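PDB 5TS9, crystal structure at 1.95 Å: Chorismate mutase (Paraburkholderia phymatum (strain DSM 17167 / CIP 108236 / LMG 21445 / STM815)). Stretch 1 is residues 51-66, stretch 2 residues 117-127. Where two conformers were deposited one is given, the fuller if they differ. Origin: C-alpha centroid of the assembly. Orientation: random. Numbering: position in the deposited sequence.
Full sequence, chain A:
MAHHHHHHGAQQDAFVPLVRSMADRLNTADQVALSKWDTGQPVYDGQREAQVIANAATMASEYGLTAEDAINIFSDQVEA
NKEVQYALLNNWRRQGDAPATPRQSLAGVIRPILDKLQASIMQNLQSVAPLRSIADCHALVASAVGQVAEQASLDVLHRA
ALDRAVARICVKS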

# COMPACT_ATOMS: atom_id res chain seq x y z
N GLN A 51 -6.83 -14.13 9.51
CA GLN A 51 -6.23 -15.39 9.94
C GLN A 51 -4.73 -15.40 9.68
O GLN A 51 -3.96 -15.92 10.49
CB GLN A 51 -6.90 -16.56 9.24
CG GLN A 51 -6.58 -17.88 9.89
CD GLN A 51 -7.12 -17.95 11.30
OE1 GLN A 51 -8.33 -17.93 11.51
NE2 GLN A 51 -6.22 -18.00 12.28
N VAL A 52 -4.31 -14.83 8.54
CA VAL A 52 -2.88 -14.65 8.26
C VAL A 52 -2.23 -13.87 9.39
O VAL A 52 -1.17 -14.25 9.90
CB VAL A 52 -2.69 -13.94 6.91
CG1 VAL A 52 -1.22 -13.55 6.73
CG2 VAL A 52 -3.18 -14.80 5.76
N ILE A 53 -2.84 -12.76 9.78
CA ILE A 53 -2.20 -11.92 10.78
C ILE A 53 -2.26 -12.58 12.16
O ILE A 53 -1.29 -12.53 12.93
CB ILE A 53 -2.84 -10.52 10.75
CG1 ILE A 53 -2.38 -9.81 9.46
CG2 ILE A 53 -2.42 -9.69 11.96
CD1 ILE A 53 -3.34 -8.72 8.98
N ALA A 54 -3.37 -13.26 12.47
CA ALA A 54 -3.48 -13.94 13.77
C ALA A 54 -2.48 -15.09 13.88
O ALA A 54 -1.93 -15.33 14.97
CB ALA A 54 -4.90 -14.45 13.97
N ASN A 55 -2.25 -15.83 12.79
CA ASN A 55 -1.23 -16.87 12.79
C ASN A 55 0.14 -16.30 13.15
O ASN A 55 0.88 -16.87 13.97
CB ASN A 55 -1.19 -17.56 11.42
CG ASN A 55 -2.41 -18.45 11.18
OD1 ASN A 55 -3.23 -18.65 12.07
ND2 ASN A 55 -2.51 -18.99 9.97
N ALA A 56 0.50 -15.17 12.54
CA ALA A 56 1.74 -14.48 12.89
C ALA A 56 1.79 -14.18 14.38
O ALA A 56 2.80 -14.43 15.05
CB ALA A 56 1.89 -13.19 12.07
N ALA A 57 0.69 -13.66 14.93
CA ALA A 57 0.67 -13.35 16.35
C ALA A 57 0.92 -14.59 17.18
O ALA A 57 1.69 -14.54 18.15
CB ALA A 57 -0.66 -12.70 16.72
N THR A 58 0.32 -15.73 16.80
CA THR A 58 0.47 -16.95 17.59
C THR A 58 1.92 -17.45 17.61
O THR A 58 2.40 -17.95 18.63
CB THR A 58 -0.45 -18.04 17.04
OG1 THR A 58 -1.81 -17.61 17.15
CG2 THR A 58 -0.28 -19.35 17.81
N MET A 59 2.62 -17.32 16.48
CA MET A 59 3.98 -17.83 16.37
C MET A 59 5.03 -16.85 16.89
O MET A 59 6.20 -17.23 17.01
CB MET A 59 4.27 -18.20 14.92
CG MET A 59 5.48 -19.11 14.72
SD MET A 59 5.75 -19.49 12.98
CE MET A 59 4.62 -20.88 12.78
N ALA A 60 4.63 -15.62 17.22
CA ALA A 60 5.60 -14.57 17.51
C ALA A 60 6.55 -14.97 18.64
O ALA A 60 7.76 -14.79 18.53
CB ALA A 60 4.89 -13.27 17.87
N SER A 61 6.00 -15.52 19.73
CA SER A 61 6.82 -15.79 20.91
C SER A 61 7.90 -16.83 20.64
O SER A 61 8.93 -16.85 21.33
CB SER A 61 5.93 -16.25 22.06
OG SER A 61 5.23 -17.44 21.72
N GLU A 62 7.71 -17.70 19.65
CA GLU A 62 8.74 -18.68 19.34
C GLU A 62 10.04 -18.03 18.88
O GLU A 62 11.09 -18.67 18.92
CB GLU A 62 8.23 -19.66 18.27
N TYR A 63 10.00 -16.75 18.48
CA TYR A 63 11.15 -16.02 17.97
C TYR A 63 11.43 -14.75 18.77
O TYR A 63 11.96 -13.77 18.23
CB TYR A 63 10.95 -15.66 16.49
CG TYR A 63 10.81 -16.85 15.56
CD1 TYR A 63 11.93 -17.43 14.98
CD2 TYR A 63 9.57 -17.39 15.26
CE1 TYR A 63 11.81 -18.52 14.13
CE2 TYR A 63 9.44 -18.46 14.41
CZ TYR A 63 10.57 -19.02 13.84
OH TYR A 63 10.46 -20.10 13.00
N GLY A 64 11.06 -14.73 20.05
CA GLY A 64 11.30 -13.57 20.89
C GLY A 64 10.57 -12.30 20.48
O GLY A 64 10.94 -11.21 20.93
N LEU A 65 9.56 -12.41 19.63
CA LEU A 65 8.77 -11.25 19.21
C LEU A 65 7.53 -11.10 20.08
O LEU A 65 6.93 -12.09 20.52
CB LEU A 65 8.34 -11.36 17.75
CG LEU A 65 9.45 -11.64 16.76
CD1 LEU A 65 8.87 -11.78 15.35
CD2 LEU A 65 10.47 -10.51 16.84
N THR A 66 7.14 -9.85 20.32
CA THR A 66 5.86 -9.57 20.94
C THR A 66 4.75 -9.77 19.92
O THR A 66 4.97 -9.68 18.70
CB THR A 66 5.77 -8.15 21.50
OG1 THR A 66 5.68 -7.20 20.42
CG2 THR A 66 6.97 -7.81 22.37
N LEU A 117 8.15 -18.61 4.68
CA LEU A 117 8.61 -17.23 4.79
C LEU A 117 8.10 -16.54 6.05
O LEU A 117 8.71 -15.56 6.50
CB LEU A 117 8.18 -16.43 3.58
CG LEU A 117 8.98 -16.81 2.35
CD1 LEU A 117 8.42 -16.09 1.15
CD2 LEU A 117 10.44 -16.47 2.58
N GLN A 118 6.98 -17.00 6.62
CA GLN A 118 6.59 -16.46 7.92
C GLN A 118 7.67 -16.77 8.94
O GLN A 118 8.13 -15.89 9.67
CB GLN A 118 5.25 -17.05 8.35
CG GLN A 118 4.90 -16.73 9.80
CD GLN A 118 3.59 -17.35 10.24
OE1 GLN A 118 2.52 -16.78 10.02
NE2 GLN A 118 3.66 -18.51 10.86
N ALA A 119 8.13 -18.01 8.94
CA ALA A 119 9.20 -18.39 9.85
C ALA A 119 10.51 -17.68 9.51
O ALA A 119 11.22 -17.21 10.42
CB ALA A 119 9.38 -19.90 9.80
N SER A 120 10.88 -17.60 8.23
CA SER A 120 12.17 -17.00 7.90
C SER A 120 12.16 -15.50 8.19
O SER A 120 13.19 -14.95 8.61
CB SER A 120 12.53 -17.26 6.45
OG SER A 120 11.82 -16.39 5.59
N ILE A 121 11.03 -14.82 7.98
CA ILE A 121 10.94 -13.41 8.32
C ILE A 121 11.09 -13.22 9.82
O ILE A 121 11.82 -12.34 10.29
CB ILE A 121 9.62 -12.82 7.81
CG1 ILE A 121 9.66 -12.62 6.29
CG2 ILE A 121 9.32 -11.53 8.56
CD1 ILE A 121 8.30 -12.34 5.66
N MET A 122 10.37 -14.03 10.60
CA MET A 122 10.49 -13.94 12.05
C MET A 122 11.89 -14.32 12.52
O MET A 122 12.44 -13.68 13.43
CB MET A 122 9.43 -14.80 12.73
CG MET A 122 8.01 -14.20 12.58
SD MET A 122 6.81 -15.10 13.55
CE MET A 122 5.30 -14.27 13.10
N GLN A 123 12.50 -15.33 11.91
CA GLN A 123 13.86 -15.69 12.32
C GLN A 123 14.83 -14.55 12.03
O GLN A 123 15.71 -14.24 12.84
CB GLN A 123 14.32 -16.97 11.61
CG GLN A 123 15.76 -17.36 11.94
CD GLN A 123 15.98 -17.59 13.44
OE1 GLN A 123 16.70 -16.83 14.09
NE2 GLN A 123 15.37 -18.64 13.98
N ASN A 124 14.66 -13.89 10.87
CA ASN A 124 15.50 -12.75 10.51
C ASN A 124 15.23 -11.54 11.40
O ASN A 124 16.16 -10.81 11.75
CB ASN A 124 15.26 -12.40 9.04
CG ASN A 124 15.84 -13.44 8.10
OD1 ASN A 124 16.77 -14.16 8.47
ND2 ASN A 124 15.30 -13.54 6.90
N LEU A 125 13.96 -11.29 11.74
CA LEU A 125 13.65 -10.20 12.67
C LEU A 125 14.37 -10.38 13.99
O LEU A 125 14.96 -9.44 14.54
CB LEU A 125 12.15 -10.14 12.92
CG LEU A 125 11.31 -9.30 11.99
CD1 LEU A 125 9.87 -9.76 12.10
CD2 LEU A 125 11.46 -7.84 12.36
N GLN A 126 14.28 -11.59 14.54
CA GLN A 126 14.99 -11.91 15.77
C GLN A 126 16.49 -11.69 15.60
O GLN A 126 17.14 -11.08 16.46
CB GLN A 126 14.69 -13.36 16.16
CG GLN A 126 15.43 -13.82 17.39
CD GLN A 126 15.09 -15.24 17.75
OE1 GLN A 126 14.88 -16.08 16.88
NE2 GLN A 126 15.00 -15.52 19.04
N SER A 127 17.07 -12.17 14.50
CA SER A 127 18.50 -12.02 14.29
C SER A 127 18.94 -10.56 14.27
O SER A 127 20.05 -10.24 14.70
CB SER A 127 18.93 -12.69 12.99
OG SER A 127 18.73 -14.09 13.06
O HOH W 1 1.02 -15.15 8.69

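Stretch 2 is helical throughout, its 117-127 segment held by i to i+4 hydrogen bonds such as Gln123 N to Ala119 O (2.7 Å). Stretch 1 is helical from its start, passes a short 3-10 segment at 61-62 and goes on into a loop. The two helix axes approach to 11.1 Å and run at 48° to each other; side chains of stretch 2 reach across to side-chain and backbone atoms of stretch 1. The contact buries 594 Å² in total, and no direct hydrogen bond crosses it; the contacts are largely apolar packing, with one bridging water.

Leu117 lies out of reach, and the contact begins at Gln118, whose CA is 7.2 Å from Ala56 CA. Its CA-to-CB bond points toward stretch 1, and extended chi1 and chi2 (both t) carry the amide to the helix there. A water donates to both Gln118 OE1 (2.6 Å) and Val52 O (2.7 Å), linking a side-chain carbonyl to a backbone one. At the other amide atom, Gln118 NE2 lies 3.1 Å from Met59 SD, a close polar-to-sulfur contact.

The Tyr63 phenol comes close to Ala119: Tyr63 OH sits 3.4 Å from Ala119 CB. Ser120 points away and Ile121 is out of reach, as expected of a helix that offers only part of its circumference.

Met122 has the largest covered area in stretch 2, 104 Å². Met122 CB lies 3.9 Å from the Tyr63 ring centroid and 24° off the ring normal, which places it over the face as a CH-pi contact; Met122 SD, at 4.9 Å and 53° off the normal, approaches the same ring obliquely. The thioether then extends to the first helix, where Met122 CE is 3.7 Å from Ala56 CB and 3.2 Å from Ala56 O. Leu65 CD1 packs against Met122 CG at 3.8 Å.

Gln123 contributes at the ring's edge, with Gln123 NE2 3.6 Å from Tyr63 CE1. Asn124 points away. Leu125 is directed toward stretch 1 and adds an apolar contact, Leu125 CD1 to Leu65 CD1 at 4.0 Å, so that Leu65 touches residues roughly one helical turn apart.

Gln126 closes the contact where the CA atoms of Tyr63 and Gln126 are 6.0 Å apart. Gln126 CB lies 3.5 Å from Tyr63 O, while Gln126 OE1 reaches the ring edge, 3.8 Å from Tyr63 CD1. Alongside, Gly64 adopts a positive phi of 63°, a conformation that favours glycine. Ser127 lies beyond reach.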